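Side-chain contacts in hypothetical protein S4005 (Shigella flexneri 2a, PDB 1Z67), which is of unknown function but combines a homeodomain-like motif with an otherwise new, all-helical fold: residues A[23-28]-A[93-98]; A[33-38]-A[102-107]; A[40-45]-A[49-54]; A[68-71]-A[77-80]. All coordinates share one frame; numbering follows the deposited sequence. Where two conformers were deposited one is given.

Contact 1 of 4, residues A[23-28]-A[93-98]; sequences QAILSW and SSLLAE
W28 and L96 meet from opposite directions, and the indole shows how a large flat side chain can serve an apolar partner at one end and a polar one at another. From CB, the first torsion sets CG opposite the backbone nitrogen (chi1 167°), which carries the ring system off helix 21-31 toward helix 89-106. On the five-membered ring, NE1 is hydrogen-bonded to A77 O of helix 75-85, so the buried N-H is satisfied there. Along the six-membered ring, the CE3 edge has the carbonyl oxygen I25 O lying beside it in the ring plane. The far corner does the touching: CZ3 comes within 3.6 Å of L96 CD2, and next to it CH2 lies 3.8 Å from L96 CD1. Both methyls of the leucine lie on one side of the ring, spread along the CZ3-CH2 bond, and approach it obliquely. The arrangement is helix-helix packing within the YidB-like family region, close to the centre of the chain, and L73 and L81 add to the lining around the tryptophan while L69 packs on L96. A turn earlier on the first helix, I25 reaches toward L95 tip to tip. Its CG1 branch stands opposite the carbonyl carbon (chi1 -69°) and continues extended to CD1, which lies 4.0 Å from L95 CG and equally far from L95 CD2. No hydrogen bond crosses between 23-28 and 93-98; the two segments are joined by apolar packing. Beyond I25 the same helix 89-106 supplies Q99 and I103 as further neighbours, and L95 also rests on L85 of helix 75-85.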
loop_
_atom_site.group_PDB
_atom_site.type_symbol
_atom_site.label_atom_id
_atom_site.label_comp_id
_atom_site.label_asym_id
_atom_site.label_seq_id
_atom_site.Cartn_x
_atom_site.Cartn_y
_atom_site.Cartn_z
ATOM N N GLN A 23 4.399 -2.972 -8.494
ATOM C CA GLN A 23 3.634 -2.357 -9.601
ATOM C C GLN A 23 2.136 -2.483 -9.338
ATOM O O GLN A 23 1.362 -1.562 -9.594
ATOM C CB GLN A 23 3.977 -2.949 -10.976
ATOM C CG GLN A 23 3.289 -2.247 -12.164
ATOM C CD GLN A 23 3.542 -0.738 -12.233
ATOM O OE1 GLN A 23 4.688 -0.279 -12.442
ATOM N NE2 GLN A 23 2.460 0.045 -12.092
ATOM N N ALA A 24 1.726 -3.630 -8.825
ATOM C CA ALA A 24 0.318 -3.871 -8.558
ATOM C C ALA A 24 -0.193 -2.914 -7.490
ATOM O O ALA A 24 -1.279 -2.332 -7.626
ATOM C CB ALA A 24 0.100 -5.308 -8.139
ATOM N N ILE A 25 0.586 -2.751 -6.423
ATOM C CA ILE A 25 0.147 -1.888 -5.340
ATOM C C ILE A 25 0.068 -0.462 -5.885
ATOM O O ILE A 25 -0.918 0.228 -5.628
ATOM C CB ILE A 25 1.088 -1.950 -4.133
ATOM C CG1 ILE A 25 0.975 -3.313 -3.461
ATOM C CG2 ILE A 25 0.791 -0.779 -3.147
ATOM C CD1 ILE A 25 2.079 -3.586 -2.486
ATOM N N LEU A 26 1.075 -0.041 -6.659
ATOM C CA LEU A 26 1.116 1.344 -7.163
ATOM C C LEU A 26 -0.103 1.656 -8.016
ATOM O O LEU A 26 -0.759 2.706 -7.811
ATOM C CB LEU A 26 2.377 1.563 -7.988
ATOM C CG LEU A 26 3.581 1.905 -7.121
ATOM C CD1 LEU A 26 3.632 1.285 -5.724
ATOM C CD2 LEU A 26 4.850 1.592 -7.894
ATOM N N SER A 27 -0.398 0.752 -8.955
ATOM C CA SER A 27 -1.520 0.896 -9.883
ATOM C C SER A 27 -2.808 0.930 -9.076
ATOM O O SER A 27 -3.660 1.782 -9.317
ATOM C CB SER A 27 -1.536 -0.248 -10.886
ATOM O OG SER A 27 -0.458 -0.087 -11.789
ATOM N N TRP A 28 -2.923 0.025 -8.097
ATOM C CA TRP A 28 -4.118 -0.054 -7.257
ATOM C C TRP A 28 -4.331 1.255 -6.481
ATOM O O TRP A 28 -5.452 1.754 -6.405
ATOM C CB TRP A 28 -3.996 -1.234 -6.310
ATOM C CG TRP A 28 -4.991 -1.265 -5.193
ATOM C CD1 TRP A 28 -6.301 -1.738 -5.244
ATOM C CD2 TRP A 28 -4.765 -0.860 -3.843
ATOM N NE1 TRP A 28 -6.876 -1.649 -4.012
ATOM C CE2 TRP A 28 -5.966 -1.140 -3.126
ATOM C CE3 TRP A 28 -3.659 -0.339 -3.143
ATOM C CZ2 TRP A 28 -6.106 -0.857 -1.765
ATOM C CZ3 TRP A 28 -3.802 -0.085 -1.772
ATOM C CH2 TRP A 28 -5.013 -0.328 -1.116
ATOM N N SER A 93 -4.633 -8.364 1.915
ATOM C CA SER A 93 -4.596 -7.553 3.131
ATOM C C SER A 93 -3.280 -7.773 3.863
ATOM O O SER A 93 -2.733 -6.838 4.470
ATOM C CB SER A 93 -5.809 -7.756 4.031
ATOM O OG SER A 93 -5.710 -8.967 4.724
ATOM N N SER A 94 -2.775 -9.008 3.833
ATOM C CA SER A 94 -1.507 -9.289 4.495
ATOM C C SER A 94 -0.357 -8.575 3.768
ATOM O O SER A 94 0.534 -8.017 4.405
ATOM C CB SER A 94 -1.247 -10.788 4.536
ATOM O OG SER A 94 -2.105 -11.444 5.478
ATOM N N LEU A 95 -0.402 -8.545 2.442
ATOM C CA LEU A 95 0.584 -7.819 1.623
ATOM C C LEU A 95 0.578 -6.340 2.008
ATOM O O LEU A 95 1.635 -5.731 2.232
ATOM C CB LEU A 95 0.230 -7.959 0.150
ATOM C CG LEU A 95 1.021 -7.100 -0.847
ATOM C CD1 LEU A 95 2.462 -7.525 -0.862
ATOM C CD2 LEU A 95 0.389 -7.235 -2.207
ATOM N N LEU A 96 -0.624 -5.770 2.093
ATOM C CA LEU A 96 -0.730 -4.377 2.495
ATOM C C LEU A 96 -0.265 -4.132 3.908
ATOM O O LEU A 96 0.317 -3.088 4.189
ATOM C CB LEU A 96 -2.160 -3.879 2.316
ATOM C CG LEU A 96 -2.628 -3.671 0.881
ATOM C CD1 LEU A 96 -4.159 -3.448 0.886
ATOM C CD2 LEU A 96 -1.944 -2.500 0.209
ATOM N N ALA A 97 -0.505 -5.068 4.817
ATOM C CA ALA A 97 -0.104 -4.866 6.201
ATOM C C ALA A 97 1.412 -4.789 6.298
ATOM O O ALA A 97 1.924 -3.988 7.082
ATOM C CB ALA A 97 -0.643 -5.992 7.111
ATOM N N GLU A 98 2.106 -5.535 5.423
ATOM C CA GLU A 98 3.587 -5.441 5.373
ATOM C C GLU A 98 4.038 -4.152 4.632
ATOM O O GLU A 98 4.925 -3.418 5.088
ATOM C CB GLU A 98 4.150 -6.686 4.672
ATOM C CG GLU A 98 5.647 -6.643 4.390
ATOM C CD GLU A 98 6.185 -7.930 3.778
ATOM O OE1 GLU A 98 5.413 -8.900 3.645
ATOM O OE2 GLU A 98 7.386 -7.965 3.420
#

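Contact 2 of 4, residues A[33-38]-A[102-107]; sequences GGIQVL and KIIDAL
I35 faces both I104 and L107, and the contact illustrates how a single branched side chain can bridge two positions of an opposing helix. All of the contact across the segments is apolar. I35 CD1 approaches I104 CG1 at 4.3 Å, while its CG1 lies 4.2 Å from L107 CD1, the side chains of I35 and L107 crossing at a slant. With CG1 opposite the backbone nitrogen (chi1 -166°), the longer branch of I35 is sent toward these partners; the bend at chi2 (67°) then brings CD1 to I104 while CG1 itself meets L107, and CG2 is left wedged between nitrogen and carbonyl carbon. The fold joins two helix ends here: I35 opens helix 35-44, whereas I104 and L107 lie near the C-terminal end of helix 89-106. Backbone and capping interactions shape both ends. G33, at positive phi (109°), closes helix 21-31 in a Schellman motif, and G34 follows at the N-cap of the next helix. Near that N-terminus, Q36 N is bonded to N118 OD1. At the other end, S108 OG lies within bonding reach of both I104 O and D105 O, its one proton serving either. V29 and V113 pack on I35 from helix 21-31 and a loop, and L121 and L128 of helix 121-133 lie on L107.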
loop_
_atom_site.group_PDB
_atom_site.type_symbol
_atom_site.label_atom_id
_atom_site.label_comp_id
_atom_site.label_asym_id
_atom_site.label_seq_id
_atom_site.Cartn_x
_atom_site.Cartn_y
_atom_site.Cartn_z
ATOM N N GLY A 33 -8.101 6.094 -6.257
ATOM C CA GLY A 33 -8.283 7.549 -6.245
ATOM C C GLY A 33 -7.102 8.296 -5.625
ATOM O O GLY A 33 -7.130 9.544 -5.451
ATOM N N GLY A 34 -6.020 7.556 -5.365
ATOM C CA GLY A 34 -4.794 8.165 -4.892
ATOM C C GLY A 34 -4.478 7.932 -3.416
ATOM O O GLY A 34 -5.348 7.534 -2.609
ATOM N N ILE A 35 -3.223 8.185 -3.050
ATOM C CA ILE A 35 -2.816 7.913 -1.665
ATOM C C ILE A 35 -3.637 8.674 -0.617
ATOM O O ILE A 35 -3.972 8.111 0.412
ATOM C CB ILE A 35 -1.292 8.118 -1.481
ATOM C CG1 ILE A 35 -0.839 7.513 -0.145
ATOM C CG2 ILE A 35 -0.907 9.573 -1.713
ATOM C CD1 ILE A 35 -0.949 5.996 -0.094
ATOM N N GLN A 36 -4.057 9.901 -0.938
ATOM C CA GLN A 36 -4.939 10.644 -0.039
ATOM C C GLN A 36 -6.296 9.959 0.314
ATOM O O GLN A 36 -6.765 10.055 1.469
ATOM C CB GLN A 36 -5.125 12.069 -0.554
ATOM C CG GLN A 36 -5.738 12.984 0.462
ATOM C CD GLN A 36 -5.039 13.003 1.835
ATOM O OE1 GLN A 36 -3.795 12.973 1.934
ATOM N NE2 GLN A 36 -5.848 13.108 2.894
ATOM N N VAL A 37 -6.924 9.284 -0.651
ATOM C CA VAL A 37 -8.134 8.502 -0.360
ATOM C C VAL A 37 -7.850 7.424 0.687
ATOM O O VAL A 37 -8.639 7.203 1.608
ATOM C CB VAL A 37 -8.736 7.821 -1.636
ATOM C CG1 VAL A 37 -9.876 6.870 -1.275
ATOM C CG2 VAL A 37 -9.209 8.858 -2.633
ATOM N N LEU A 38 -6.711 6.734 0.534
ATOM C CA LEU A 38 -6.373 5.670 1.438
ATOM C C LEU A 38 -6.102 6.253 2.814
ATOM O O LEU A 38 -6.556 5.678 3.791
ATOM C CB LEU A 38 -5.176 4.853 0.929
ATOM C CG LEU A 38 -5.412 4.124 -0.406
ATOM C CD1 LEU A 38 -4.191 3.272 -0.736
ATOM C CD2 LEU A 38 -6.683 3.252 -0.405
ATOM N N LYS A 102 5.405 0.873 5.033
ATOM C CA LYS A 102 6.708 1.256 4.445
ATOM C C LYS A 102 6.526 2.271 3.329
ATOM O O LYS A 102 7.301 3.238 3.199
ATOM C CB LYS A 102 7.395 0.023 3.867
ATOM C CG LYS A 102 7.676 -1.028 4.923
ATOM C CD LYS A 102 8.373 -2.239 4.330
ATOM C CE LYS A 102 9.047 -3.030 5.413
ATOM N NZ LYS A 102 8.130 -4.056 5.908
ATOM N N ILE A 103 5.451 2.106 2.569
ATOM C CA ILE A 103 5.143 3.054 1.497
ATOM C C ILE A 103 4.814 4.430 2.054
ATOM O O ILE A 103 5.348 5.467 1.600
ATOM C CB ILE A 103 4.019 2.514 0.587
ATOM C CG1 ILE A 103 4.554 1.330 -0.255
ATOM C CG2 ILE A 103 3.502 3.620 -0.347
ATOM C CD1 ILE A 103 3.430 0.465 -0.865
ATOM N N ILE A 104 3.946 4.460 3.065
ATOM C CA ILE A 104 3.520 5.742 3.653
ATOM C C ILE A 104 4.699 6.407 4.330
ATOM O O ILE A 104 4.898 7.607 4.137
ATOM C CB ILE A 104 2.306 5.553 4.558
ATOM C CG1 ILE A 104 1.136 5.181 3.635
ATOM C CG2 ILE A 104 2.074 6.837 5.428
ATOM C CD1 ILE A 104 -0.098 4.760 4.367
ATOM N N ASP A 105 5.511 5.633 5.050
ATOM C CA ASP A 105 6.718 6.177 5.690
ATOM C C ASP A 105 7.661 6.803 4.631
ATOM O O ASP A 105 8.121 7.934 4.753
ATOM C CB ASP A 105 7.448 5.121 6.503
ATOM C CG ASP A 105 8.863 5.563 6.915
ATOM O OD1 ASP A 105 8.997 6.523 7.697
ATOM O OD2 ASP A 105 9.843 4.941 6.453
ATOM N N ALA A 106 7.908 6.065 3.556
ATOM C CA ALA A 106 8.782 6.530 2.459
ATOM C C ALA A 106 8.261 7.813 1.783
ATOM O O ALA A 106 9.062 8.676 1.343
ATOM C CB ALA A 106 8.953 5.419 1.442
ATOM N N LEU A 107 6.935 7.953 1.722
ATOM C CA LEU A 107 6.290 9.141 1.124
ATOM C C LEU A 107 6.251 10.377 2.020
ATOM O O LEU A 107 5.795 11.432 1.582
ATOM C CB LEU A 107 4.865 8.819 0.634
ATOM C CG LEU A 107 4.762 7.857 -0.566
ATOM C CD1 LEU A 107 3.297 7.425 -0.736
ATOM C CD2 LEU A 107 5.336 8.463 -1.854
#

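Contact 3 of 4, residues A[40-45]-A[49-54]; sequences EKLQSG and AILSTW
L42 and Q43 meet L51 and W54 where two successive helices fold back on each other, a small example of a helical hairpin closed by leucine, tryptophan and the stem of a glutamine. The short axes of 40-44 and 49-54 approach to 9.6 Å, their directions 138° apart, nearer antiparallel than perpendicular. Apolar contact comes first. The CD1 methyl of L42 lies 3.8 Å from W54 CZ3, the leucine and indole side chains crossing at about a right angle, with the methyl inclined to the ring. L42 CB makes a looser approach to L51 CD2, at 4.3 Å. That same CD2 receives the glutamine: Q43 CG is 3.8 Å away and Q43 NE2 3.9 Å. Because Q43 runs extended beyond CG (chi2 170°), its stem and amide pass at an angle over the methyl at the more exposed side of the pair. One face of the W54 ring rests on its own helix, where I50 O lies 3.4 Å above the ring plane toward the rim. Polar interactions, by contrast, stay within each helix or go elsewhere. T53 OG1 donates to I50 O over 2.7 Å, in the carbonyl plane and on a lone pair; T53 N uses the same oxygen, which is therefore gripped twice. W54 NE1 is satisfied by Q62 O, and Q62 N bonds to T53 OG1, pinning the following loop to this helix. Helix 89-106 fills the angle of the hairpin, with I104 touching L42, L51 and W54 and P101 adding to the tryptophan, while L69 and L73 of helix 66-73 lie on L42.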
loop_
_atom_site.group_PDB
_atom_site.type_symbol
_atom_site.label_atom_id
_atom_site.label_comp_id
_atom_site.label_asym_id
_atom_site.label_seq_id
_atom_site.Cartn_x
_atom_site.Cartn_y
_atom_site.Cartn_z
ATOM N N GLU A 40 -7.317 8.950 4.159
ATOM C CA GLU A 40 -8.612 9.340 4.756
ATOM C C GLU A 40 -9.371 8.131 5.272
ATOM O O GLU A 40 -9.961 8.196 6.368
ATOM C CB GLU A 40 -9.508 10.118 3.789
ATOM C CG GLU A 40 -10.378 11.233 4.456
ATOM C CD GLU A 40 -11.241 10.800 5.648
ATOM O OE1 GLU A 40 -10.840 11.037 6.809
ATOM O OE2 GLU A 40 -12.339 10.256 5.440
ATOM N N LYS A 41 -9.303 7.009 4.540
ATOM C CA LYS A 41 -9.947 5.783 5.021
ATOM C C LYS A 41 -9.303 5.221 6.270
ATOM O O LYS A 41 -10.004 4.769 7.188
ATOM C CB LYS A 41 -9.988 4.700 3.959
ATOM C CG LYS A 41 -10.934 5.006 2.869
ATOM C CD LYS A 41 -11.003 3.827 1.940
ATOM C CE LYS A 41 -12.331 3.830 1.242
ATOM N NZ LYS A 41 -12.406 2.604 0.472
ATOM N N LEU A 42 -7.968 5.272 6.337
ATOM C CA LEU A 42 -7.307 4.836 7.545
ATOM C C LEU A 42 -7.769 5.688 8.730
ATOM O O LEU A 42 -8.070 5.170 9.811
ATOM C CB LEU A 42 -5.811 4.934 7.371
ATOM C CG LEU A 42 -5.226 3.943 6.334
ATOM C CD1 LEU A 42 -3.750 4.258 6.184
ATOM C CD2 LEU A 42 -5.375 2.509 6.786
ATOM N N GLN A 43 -7.876 6.990 8.494
ATOM C CA GLN A 43 -8.291 7.929 9.535
ATOM C C GLN A 43 -9.741 7.758 9.976
ATOM O O GLN A 43 -10.012 7.758 11.186
ATOM C CB GLN A 43 -8.031 9.339 9.070
ATOM C CG GLN A 43 -6.528 9.646 9.110
ATOM C CD GLN A 43 -6.139 10.935 8.447
ATOM O OE1 GLN A 43 -6.811 11.417 7.553
ATOM N NE2 GLN A 43 -5.010 11.479 8.862
ATOM N N SER A 44 -10.652 7.627 9.010
ATOM C CA SER A 44 -12.077 7.393 9.317
ATOM C C SER A 44 -12.326 5.991 9.937
ATOM O O SER A 44 -13.362 5.760 10.587
ATOM C CB SER A 44 -12.905 7.523 8.041
ATOM O OG SER A 44 -12.849 8.833 7.522
ATOM N N GLY A 45 -11.381 5.062 9.754
ATOM C CA GLY A 45 -11.548 3.695 10.204
ATOM C C GLY A 45 -10.885 3.430 11.535
ATOM O O GLY A 45 -10.777 2.260 11.940
ATOM N N ALA A 49 -4.056 6.889 14.833
ATOM C CA ALA A 49 -2.873 6.879 15.705
ATOM C C ALA A 49 -1.766 5.985 15.106
ATOM O O ALA A 49 -0.610 6.398 15.026
ATOM C CB ALA A 49 -3.218 6.446 17.133
ATOM N N ILE A 50 -2.139 4.800 14.643
ATOM C CA ILE A 50 -1.190 3.930 13.938
ATOM C C ILE A 50 -0.642 4.642 12.683
ATOM O O ILE A 50 0.590 4.680 12.490
ATOM C CB ILE A 50 -1.815 2.573 13.575
ATOM C CG1 ILE A 50 -1.980 1.729 14.854
ATOM C CG2 ILE A 50 -0.892 1.823 12.551
ATOM C CD1 ILE A 50 -2.789 0.466 14.675
ATOM N N LEU A 51 -1.518 5.234 11.868
ATOM C CA LEU A 51 -1.022 5.999 10.724
ATOM C C LEU A 51 -0.017 7.105 11.139
ATOM O O LEU A 51 0.981 7.347 10.447
ATOM C CB LEU A 51 -2.185 6.598 9.936
ATOM C CG LEU A 51 -1.805 7.613 8.850
ATOM C CD1 LEU A 51 -0.878 7.033 7.773
ATOM C CD2 LEU A 51 -3.101 8.148 8.229
ATOM N N SER A 52 -0.286 7.801 12.248
ATOM C CA SER A 52 0.613 8.893 12.679
ATOM C C SER A 52 2.045 8.396 12.928
ATOM O O SER A 52 2.998 9.152 12.728
ATOM C CB SER A 52 0.061 9.621 13.916
ATOM O OG SER A 52 0.208 8.812 15.069
ATOM N N THR A 53 2.194 7.126 13.312
ATOM C CA THR A 53 3.530 6.587 13.568
ATOM C C THR A 53 4.285 6.334 12.237
ATOM O O THR A 53 5.507 6.414 12.174
ATOM C CB THR A 53 3.492 5.265 14.394
ATOM O OG1 THR A 53 3.002 4.172 13.593
ATOM C CG2 THR A 53 2.631 5.420 15.662
ATOM N N TRP A 54 3.545 6.031 11.174
ATOM C CA TRP A 54 4.150 5.862 9.832
ATOM C C TRP A 54 4.551 7.193 9.238
ATOM O O TRP A 54 5.631 7.308 8.621
ATOM C CB TRP A 54 3.162 5.216 8.893
ATOM C CG TRP A 54 2.545 3.923 9.393
ATOM C CD1 TRP A 54 2.965 3.157 10.448
ATOM C CD2 TRP A 54 1.404 3.257 8.843
ATOM N NE1 TRP A 54 2.149 2.078 10.605
ATOM C CE2 TRP A 54 1.174 2.107 9.637
ATOM C CE3 TRP A 54 0.537 3.537 7.763
ATOM C CZ2 TRP A 54 0.109 1.213 9.367
ATOM C CZ3 TRP A 54 -0.505 2.665 7.484
ATOM C CH2 TRP A 54 -0.731 1.528 8.299
#

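Contact 4 of 4, residues A[68-71]-A[77-80]; sequences QLES and AVSD. With NA (sodium ion), chain B.
L69 meets V78 through its backbone rather than its side chain: the carbonyl oxygen L69 O lies 4.4 Å from V78 CG2. The leucine's own branches go elsewhere, packing on L96 of helix 89-106 and on L47 and V64 from loops. Next in sequence, E70 supplies the closer approach, and again the main chain leads, with E70 CA 4.0 Å from V78 CG2. The valine can come this near because its CG2 stands beside its own backbone nitrogen, opposite the carbonyl carbon, and points at the first helix; the CA atoms of E70 and V78 are 6.2 Å apart. A close backbone approach over a small branched residue thus brings helices 66-73 and 75-85, separated by a very short turn, together. A three-residue link then leads from helix 75-85 to helix 89-106, consistent with a homeodomain-like, helix-turn-helix arrangement, which these helices may form. E70 runs out in an extended chain (chi1 -165°), its CG 4.4 Å from V78 CG2, and its OE2 is hydrogen-bonded to T75 OG1 at the start of helix 75-85. On the second helix, beyond V78, D80 OD1 binds the sodium ion at 2.5 Å; Q83 OE1 and a water, the latter 2.7 Å from the sodium, also coordinate it. D80 OD1 and that water subtend about 148° at the metal. In one of its two conformers, S79 forms a second-shell link to this site, its OG hydrogen-bonded to Q83 OE1. The other carboxylate oxygen, D80 OD2, is held by Q32 NE2, which helps fix the aspartate's rotation.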
loop_
_atom_site.group_PDB
_atom_site.type_symbol
_atom_site.label_atom_id
_atom_site.label_comp_id
_atom_site.label_asym_id
_atom_site.label_seq_id
_atom_site.Cartn_x
_atom_site.Cartn_y
_atom_site.Cartn_z
ATOM N N GLN A 68 -7.122 -5.477 10.227
ATOM C CA GLN A 68 -7.307 -4.048 10.566
ATOM C C GLN A 68 -7.398 -3.233 9.288
ATOM O O GLN A 68 -8.256 -2.361 9.149
ATOM C CB GLN A 68 -6.190 -3.533 11.458
ATOM C CG GLN A 68 -6.365 -3.902 12.915
ATOM C CD GLN A 68 -5.213 -3.446 13.763
ATOM O OE1 GLN A 68 -4.051 -3.711 13.454
ATOM N NE2 GLN A 68 -5.528 -2.795 14.874
ATOM N N LEU A 69 -6.543 -3.559 8.322
ATOM C CA LEU A 69 -6.597 -2.831 7.063
ATOM C C LEU A 69 -7.842 -3.148 6.257
ATOM O O LEU A 69 -8.409 -2.243 5.627
ATOM C CB LEU A 69 -5.353 -3.112 6.204
ATOM C CG LEU A 69 -4.073 -2.466 6.719
ATOM C CD1 LEU A 69 -2.943 -2.800 5.710
ATOM C CD2 LEU A 69 -4.269 -0.914 6.886
ATOM N N GLU A 70 -8.245 -4.408 6.195
ATOM C CA GLU A 70 -9.491 -4.709 5.494
ATOM C C GLU A 70 -10.663 -3.948 6.144
ATOM O O GLU A 70 -11.515 -3.432 5.428
ATOM C CB GLU A 70 -9.781 -6.199 5.447
ATOM C CG GLU A 70 -10.868 -6.544 4.424
ATOM C CD GLU A 70 -11.340 -7.999 4.470
ATOM O OE1 GLU A 70 -10.621 -8.855 5.046
ATOM O OE2 GLU A 70 -12.419 -8.294 3.906
ATOM N N SER A 71 -10.634 -3.817 7.475
ATOM C CA SER A 71 -11.677 -3.091 8.231
ATOM C C SER A 71 -11.695 -1.616 7.858
ATOM O O SER A 71 -12.747 -1.048 7.623
ATOM C CB SER A 71 -11.482 -3.266 9.738
ATOM O OG SER A 71 -11.889 -4.562 10.147
ATOM N N ALA A 77 -12.190 -2.569 -1.650
ATOM C CA ALA A 77 -10.867 -1.980 -1.953
ATOM C C ALA A 77 -9.761 -3.040 -1.901
ATOM O O ALA A 77 -8.911 -3.136 -2.807
ATOM C CB ALA A 77 -10.545 -0.840 -0.994
ATOM N N VAL A 78 -9.751 -3.811 -0.828
ATOM C CA VAL A 78 -8.697 -4.826 -0.691
ATOM C C VAL A 78 -8.846 -5.928 -1.741
ATOM O O VAL A 78 -7.850 -6.358 -2.335
ATOM C CB VAL A 78 -8.637 -5.358 0.741
ATOM C CG1 VAL A 78 -7.553 -6.418 0.881
ATOM C CG2 VAL A 78 -8.342 -4.185 1.683
ATOM N N SER A 79 -10.093 -6.348 -2.006
ATOM C CA SER A 79 -10.377 -7.344 -3.036
ATOM C C SER A 79 -9.934 -6.846 -4.423
ATOM O O SER A 79 -9.463 -7.629 -5.248
ATOM C CB SER A 79 -11.874 -7.704 -3.043
ATOM O OG SER A 79 -12.174 -8.572 -4.119
ATOM N N ASP A 80 -10.070 -5.542 -4.671
ATOM C CA ASP A 80 -9.584 -4.943 -5.916
ATOM C C ASP A 80 -8.072 -5.227 -6.103
ATOM O O ASP A 80 -7.616 -5.615 -7.186
ATOM C CB ASP A 80 -9.834 -3.411 -5.930
ATOM C CG ASP A 80 -11.343 -3.027 -6.086
ATOM O OD1 ASP A 80 -12.159 -3.902 -6.466
ATOM O OD2 ASP A 80 -11.690 -1.861 -5.803
HETATM NA NA NA B . -13.579 -5.769 -5.758
HETATM O O HOH W 1 -16.042 -6.692 -5.236
#

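In the fold
Contacts 3 and 4 each join successive helices, whereas contacts 1 and 2 bring the early helices 21-31 and 35-44 to the long helix 89-106, far along the chain. Contact 2 shares helix 35-44 with contact 3. Along the chain, contacts 1 and 2 interleave, while contacts 3 and 4 follow one another between the segments of each. The centres of contacts 1 and 2 lie about 11 Å apart, those of 1 and 4 about 10 Å, and both pairs touch; contacts 1 and 3, about 17 Å apart between centres, do not. W28 meets L38 between contacts 1 and 2, and L42 meets L69 between 3 and 4. One continuous hydrophobic interior results, with the sodium site at its edge.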